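Local coordinates for protein galactose-binding lectin (Enterobacter cloacae subsp. cloacae, PDB 6YF6) that binds a fucose derivative beside a calcium ion in its C-terminal domain and is probably a sugar-recognising lectin, at residues 86-90 against 91-95. Residues are numbered along the deposited sequence; the frame is centred on the assembly and turned at random.
Sequences LRADG and KDISA
At the edge of the R87 guanidinium, exactly in its plane, lies D92 OD1, gripped side-on by two nitrogens: NE reaches OD1 at 3.0 Å and NH2 reaches the same oxygen at 3.3 Å. The carboxylate is turned 56° out of the guanidinium plane; NH2 meets the syn lone pair, and NE, on the same syn side, is tilted out of the carboxylate plane. R87 and D92 form a non-hydrogen-bonded pair of an antiparallel ladder, their side chains side by side and pointing the same way, so a long arginine and a short aspartate can pair on one face. With CG anti to the backbone N (chi1 -176°) and a bend at chi3, the arginine brings its NE-NH2 edge to the aspartate, while NH1 makes a second salt bridge, to E51.

A type I' turn from A88 to K91 closes this tight two-residue hairpin. Its corners have positive phi: glycine suits the second, G90, and aspartate is among the few other residues, with asparagine, that accept a left-handed backbone at the first, D89. A88 N to K91 O at 2.9 Å and K91 N to A88 O at 3.0 Å tie the ends. I93 N donates to L86 O at 2.9 Å, but at I93 the ladder gives way: S94 OG (chi1 78°) accepts from L86 N at 2.7 Å, the serine hydroxyl taking the place that the carbonyl of I93 would hold in a regular ladder.

A88's small methyl meets I93 CD1 at 3.9 Å, and I93 CG1 packs on L86 CB, apolar groups suited to an interior. Strand 91-98 is outermost in its sheet within the chain; the hairpin packs, sandwich-fashion, on the facing antiparallel sheet, L86 and I93 touching W68 of strand 65-74, A88 and I93 touching F112 of strand 106-113, away from the calcium and sugar site. Strand 118-125 flanks strand 83-88, and D89 OD1 bonds to E120 N.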
ATOM      1  N   LEU A  86     -16.524   8.989   1.953  1.00 24.41           N
ATOM      2  CA  LEU A  86     -16.013   9.242   3.292  1.00 22.13           C
ATOM      3  C   LEU A  86     -16.796  10.369   3.950  1.00 24.74           C
ATOM      4  O   LEU A  86     -17.184  11.340   3.289  1.00 25.93           O
ATOM      5  CB  LEU A  86     -14.531   9.608   3.259  1.00 24.03           C
ATOM      6  CG  LEU A  86     -13.617   8.639   2.510  1.00 26.95           C
ATOM      7  CD1 LEU A  86     -12.217   9.229   2.364  1.00 31.44           C
ATOM      8  CD2 LEU A  86     -13.575   7.305   3.224  1.00 27.03           C
ATOM      9  N   ARG A  87     -16.994  10.250   5.258  1.00 24.88           N
ATOM     10  CA  ARG A  87     -17.746  11.226   6.035  1.00 26.74           C
ATOM     11  C   ARG A  87     -16.992  11.542   7.316  1.00 27.40           C
ATOM     12  O   ARG A  87     -16.403  10.652   7.936  1.00 28.48           O
ATOM     13  CB  ARG A  87     -19.150  10.695   6.348  1.00 28.68           C
ATOM     14  CG  ARG A  87     -20.060  11.669   7.076  1.00 30.32           C
ATOM     15  CD  ARG A  87     -21.474  11.106   7.179  1.00 32.77           C
ATOM     16  NE  ARG A  87     -22.069  10.897   5.861  1.00 33.13           N
ATOM     17  CZ  ARG A  87     -23.052  10.039   5.599  1.00 34.18           C
ATOM     18  NH1 ARG A  87     -23.570   9.288   6.563  1.00 33.86           N
ATOM     19  NH2 ARG A  87     -23.515   9.931   4.361  1.00 37.21           N
ATOM     20  N   ALA A  88     -16.999  12.816   7.709  1.00 27.20           N
ATOM     21  CA  ALA A  88     -16.317  13.252   8.923  1.00 24.73           C
ATOM     22  C   ALA A  88     -17.170  14.285   9.640  1.00 26.28           C
ATOM     23  O   ALA A  88     -17.484  15.336   9.072  1.00 29.92           O
ATOM     24  CB  ALA A  88     -14.938  13.834   8.603  1.00 22.02           C
ATOM     25  N   ASP A  89     -17.520  13.991  10.893  1.00 26.83           N
ATOM     26  CA  ASP A  89     -18.363  14.876  11.695  1.00 30.07           C
ATOM     27  C   ASP A  89     -19.639  15.225  10.937  1.00 34.93           C
ATOM     28  O   ASP A  89     -20.094  16.372  10.925  1.00 37.53           O
ATOM     29  CB  ASP A  89     -17.599  16.133  12.108  1.00 31.42           C
ATOM     30  CG  ASP A  89     -16.501  15.835  13.114  1.00 30.88           C
ATOM     31  OD1 ASP A  89     -16.664  14.865  13.888  1.00 31.34           O
ATOM     32  OD2 ASP A  89     -15.480  16.559  13.126  1.00 30.32           O
ATOM     33  N   GLY A  90     -20.219  14.212  10.292  1.00 35.67           N
ATOM     34  CA  GLY A  90     -21.467  14.358   9.578  1.00 38.52           C
ATOM     35  C   GLY A  90     -21.355  14.984   8.207  1.00 36.84           C
ATOM     36  O   GLY A  90     -22.366  15.065   7.499  1.00 37.67           O
ATOM     37  N   LYS A  91     -20.170  15.428   7.807  1.00 34.55           N
ATOM     38  CA  LYS A  91     -19.974  16.112   6.538  1.00 33.95           C
ATOM     39  C   LYS A  91     -19.364  15.148   5.530  1.00 29.91           C
ATOM     40  O   LYS A  91     -18.338  14.517   5.810  1.00 30.24           O
ATOM     41  CB  LYS A  91     -19.071  17.332   6.720  1.00 33.80           C
ATOM     42  CG  LYS A  91     -18.913  18.189   5.480  1.00 38.63           C
ATOM     43  CD  LYS A  91     -17.859  19.273   5.700  1.00 43.53           C
ATOM     44  CE  LYS A  91     -17.585  20.071   4.432  1.00 49.98           C
ATOM     45  NZ  LYS A  91     -18.832  20.422   3.700  1.00 56.06           N
ATOM     46  N   ASP A  92     -19.999  15.028   4.368  1.00 30.35           N
ATOM     47  CA  ASP A  92     -19.426  14.241   3.284  1.00 28.58           C
ATOM     48  C   ASP A  92     -18.155  14.928   2.787  1.00 27.79           C
ATOM     49  O   ASP A  92     -18.209  16.066   2.308  1.00 28.19           O
ATOM     50  CB  ASP A  92     -20.437  14.082   2.153  1.00 35.38           C
ATOM     51  CG  ASP A  92     -21.645  13.247   2.560  1.00 39.79           C
ATOM     52  OD1 ASP A  92     -21.457  12.176   3.180  1.00 39.14           O
ATOM     53  OD2 ASP A  92     -22.784  13.663   2.256  1.00 45.03           O
ATOM     54  N   ILE A  93     -17.015  14.246   2.914  1.00 27.54           N
ATOM     55  CA  ILE A  93     -15.719  14.808   2.542  1.00 30.32           C
ATOM     56  C   ILE A  93     -15.148  14.150   1.293  1.00 32.43           C
ATOM     57  O   ILE A  93     -13.979  14.379   0.955  1.00 33.68           O
ATOM     58  CB  ILE A  93     -14.709  14.726   3.702  1.00 31.69           C
ATOM     59  CG1 ILE A  93     -14.530  13.280   4.169  1.00 31.26           C
ATOM     60  CG2 ILE A  93     -15.144  15.635   4.846  1.00 28.69           C
ATOM     61  CD1 ILE A  93     -13.350  13.090   5.100  1.00 33.67           C
ATOM     62  N   SER A  94     -15.937  13.338   0.594  1.00 30.57           N
ATOM     63  CA  SER A  94     -15.508  12.760  -0.669  1.00 29.25           C
ATOM     64  C   SER A  94     -16.733  12.494  -1.530  1.00 27.88           C
ATOM     65  O   SER A  94     -17.841  12.309  -1.018  1.00 27.99           O
ATOM     66  CB  SER A  94     -14.718  11.461  -0.458  1.00 28.64           C
ATOM     67  OG  SER A  94     -15.583  10.366  -0.185  1.00 28.44           O
ATOM     68  N   ALA A  95     -16.525  12.485  -2.842  1.00 27.77           N
ATOM     69  CA  ALA A  95     -17.551  12.011  -3.752  1.00 28.10           C
ATOM     70  C   ALA A  95     -17.712  10.500  -3.599  1.00 27.92           C
ATOM     71  O   ALA A  95     -16.792   9.813  -3.150  1.00 27.59           O
ATOM     72  CB  ALA A  95     -17.185  12.356  -5.192  1.00 29.51           C
TER